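Local coordinates for flagellin B1 (Methanocaldococcus jannaschii DSM 2661, PDB 5YA6), which binds a calcium ion and probably assembles as a subunit of the archaellum, the archaeal swimming filament, at residues V68-L73 with S106-V111. Residues are numbered along the deposited sequence; the frame is centred on the assembly and turned at random.
Sequences VTTATL and SLSNGV. With CA (calcium ion), chain D.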
ATOM      1  N   VAL B  68      14.975   8.287 -17.786  1.00 14.63           N
ATOM      2  CA  VAL B  68      16.021   7.662 -17.023  1.00 14.58           C
ATOM      3  C   VAL B  68      17.288   8.555 -17.077  1.00 16.18           C
ATOM      4  O   VAL B  68      17.521   9.245 -18.096  1.00 18.67           O
ATOM      5  CB  VAL B  68      16.315   6.209 -17.507  1.00 16.49           C
ATOM      6  CG1 VAL B  68      16.607   6.157 -19.005  1.00 16.66           C
ATOM      7  CG2 VAL B  68      17.457   5.568 -16.734  1.00 15.10           C
ATOM      8  N   THR B  69      18.058   8.546 -16.008  1.00 14.97           N
ATOM      9  CA  THR B  69      19.315   9.353 -15.927  1.00 15.50           C
ATOM     10  C   THR B  69      20.389   8.553 -15.260  1.00 16.26           C
ATOM     11  O   THR B  69      20.146   7.769 -14.332  1.00 15.55           O
ATOM     12  CB  THR B  69      19.150  10.666 -15.158  1.00 17.61           C
ATOM     13  OG1 THR B  69      20.435  11.323 -15.078  1.00 19.49           O
ATOM     14  CG2 THR B  69      18.615  10.443 -13.722  1.00 16.52           C
ATOM     15  N   THR B  70      21.641   8.712 -15.756  1.00 15.56           N
ATOM     16  CA  THR B  70      22.771   8.098 -15.128  1.00 16.36           C
ATOM     17  C   THR B  70      23.527   9.089 -14.200  1.00 15.48           C
ATOM     18  O   THR B  70      24.499   8.729 -13.609  1.00 17.58           O
ATOM     19  CB  THR B  70      23.780   7.693 -16.163  1.00 17.74           C
ATOM     20  OG1 THR B  70      23.906   8.801 -17.064  1.00 17.03           O
ATOM     21  CG2 THR B  70      23.313   6.420 -17.004  1.00 18.01           C
ATOM     22  N   ALA B  71      22.993  10.265 -14.049  1.00 15.90           N
ATOM     23  CA  ALA B  71      23.560  11.267 -13.121  1.00 17.69           C
ATOM     24  C   ALA B  71      23.591  10.848 -11.647  1.00 18.85           C
ATOM     25  O   ALA B  71      24.353  11.422 -10.850  1.00 18.48           O
ATOM     26  CB  ALA B  71      22.783  12.581 -13.264  1.00 16.69           C
ATOM     27  N   THR B  72      22.685   9.933 -11.232  1.00 15.46           N
ATOM     28  CA  THR B  72      22.681   9.381  -9.904  1.00 16.50           C
ATOM     29  C   THR B  72      23.780   8.372  -9.631  1.00 17.94           C
ATOM     30  O   THR B  72      23.966   7.908  -8.474  1.00 19.72           O
ATOM     31  CB  THR B  72      21.284   8.692  -9.693  1.00 16.09           C
ATOM     32  OG1 THR B  72      20.990   7.814 -10.833  1.00 14.47           O
ATOM     33  CG2 THR B  72      20.156   9.737  -9.632  1.00 15.42           C
ATOM     34  N   LEU B  73      24.470   7.931 -10.683  1.00 18.88           N
ATOM     35  CA  LEU B  73      25.425   6.839 -10.540  1.00 24.65           C
ATOM     36  C   LEU B  73      26.643   7.259  -9.684  1.00 24.88           C
ATOM     37  O   LEU B  73      27.293   8.269  -9.989  1.00 23.49           O
ATOM     38  CB  LEU B  73      25.839   6.382 -11.947  1.00 28.07           C
ATOM     39  CG  LEU B  73      26.635   5.106 -12.087  1.00 33.41           C
ATOM     40  CD1 LEU B  73      25.903   3.943 -11.465  1.00 36.39           C
ATOM     41  CD2 LEU B  73      26.860   4.841 -13.574  1.00 34.95           C
ATOM     42  N   SER B 106      21.785  -1.622 -19.497  1.00 16.76           N
ATOM     43  CA  SER B 106      20.392  -1.908 -19.869  1.00 15.67           C
ATOM     44  C   SER B 106      19.371  -0.850 -19.386  1.00 14.43           C
ATOM     45  O   SER B 106      18.374  -0.574 -20.076  1.00 15.56           O
ATOM     46  CB  SER B 106      20.013  -3.333 -19.375  1.00 15.57           C
ATOM     47  OG  SER B 106      20.003  -3.440 -17.975  1.00 15.18           O
ATOM     48  N   LEU B 107      19.613  -0.242 -18.216  1.00 15.98           N
ATOM     49  CA  LEU B 107      18.692   0.777 -17.692  1.00 16.17           C
ATOM     50  C   LEU B 107      18.564   2.035 -18.537  1.00 18.34           C
ATOM     51  O   LEU B 107      17.516   2.708 -18.505  1.00 18.81           O
ATOM     52  CB  LEU B 107      19.013   1.153 -16.245  1.00 15.37           C
ATOM     53  CG  LEU B 107      18.557   0.177 -15.191  1.00 16.76           C
ATOM     54  CD1 LEU B 107      19.178   0.603 -13.886  1.00 16.54           C
ATOM     55  CD2 LEU B 107      17.042   0.201 -15.056  1.00 14.93           C
ATOM     56  N   SER B 108      19.583   2.310 -19.353  1.00 20.58           N
ATOM     57  CA  SER B 108      19.528   3.411 -20.281  1.00 21.12           C
ATOM     58  C   SER B 108      18.597   3.148 -21.446  1.00 20.48           C
ATOM     59  O   SER B 108      18.201   4.084 -22.105  1.00 19.49           O
ATOM     60  CB  SER B 108      20.937   3.857 -20.735  1.00 23.24           C
ATOM     61  OG  SER B 108      21.696   4.299 -19.580  1.00 26.02           O
ATOM     62  N   ASN B 109      18.207   1.888 -21.677  1.00 19.29           N
ATOM     63  CA  ASN B 109      17.069   1.586 -22.507  1.00 21.91           C
ATOM     64  C   ASN B 109      15.784   1.209 -21.750  1.00 19.42           C
ATOM     65  O   ASN B 109      14.861   0.623 -22.337  1.00 18.90           O
ATOM     66  CB  ASN B 109      17.434   0.479 -23.485  1.00 25.85           C
ATOM     67  CG  ASN B 109      17.683   1.040 -24.834  1.00 34.94           C
ATOM     68  OD1 ASN B 109      16.742   1.459 -25.507  1.00 45.15           O
ATOM     69  ND2 ASN B 109      18.953   1.195 -25.189  1.00 34.74           N
ATOM     70  N   GLY B 110      15.766   1.511 -20.452  1.00 17.26           N
ATOM     71  CA  GLY B 110      14.552   1.243 -19.641  1.00 17.41           C
ATOM     72  C   GLY B 110      14.366  -0.233 -19.282  1.00 18.43           C
ATOM     73  O   GLY B 110      13.221  -0.656 -19.035  1.00 18.57           O
ATOM     74  N   VAL B 111      15.447  -1.011 -19.261  1.00 16.28           N
ATOM     75  CA  VAL B 111      15.414  -2.450 -18.977  1.00 16.08           C
ATOM     76  C   VAL B 111      16.278  -2.729 -17.760  1.00 13.28           C
ATOM     77  O   VAL B 111      17.466  -2.422 -17.724  1.00 13.88           O
ATOM     78  CB  VAL B 111      15.907  -3.329 -20.145  1.00 16.92           C
ATOM     79  CG1 VAL B 111      15.985  -4.797 -19.693  1.00 19.42           C
ATOM     80  CG2 VAL B 111      14.979  -3.231 -21.327  1.00 17.36           C
TER
HETATM   81 CA    CA D 301      21.708  -4.091 -16.412  1.00 17.45          CA
HETATM   82  O   HOH W   1      23.720  -5.389 -15.904  1.00 18.74           O
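Val-68 and Thr-70 touch the 106-111 loop by van der Waals contact, with no hydrogen bond between the two segments. Val-68 sets both methyls against the peptide oxygen of Leu-107: CG2 is 3.4 Å from Leu-107 O, and CG1 is 3.6 Å from the same oxygen. CG1 also borders Ser-108 O. Chi1 of 54° turns the fork toward Leu-107 O, with CG2 anti to the backbone N and CG1 between N and the carbonyl carbon. At the exposed margin, Thr-70 CG2 meets Ser-108 OG at 3.7 Å. An alanine in place of Val-68 would lose both methyls and probably leave a gap beside Leu-107 O.

Each segment has its own bonds. Thr-69 OG1 accepts from Ala-71 N in an ST turn, which overlaps a type I beta turn from Thr-70 to Leu-73. Leu-107 O also takes the N-H of Gly-110. Ser-106 O accepts from both Asn-109 N and Val-111 N.

Ser-106 OG binds the calcium ion at 2.4 Å. It also donates to Val-111 O at 2.7 Å; the ion and this bond together probably fix the rotation of the hydroxyl. Asp-102, Asp-104, Asn-113 and Asp-116 bind the same ion. The contact thus joins strand 59-69, in the large mixed sheet, to the 3-10 segment of the calcium-binding loop of this archaeal flagellin.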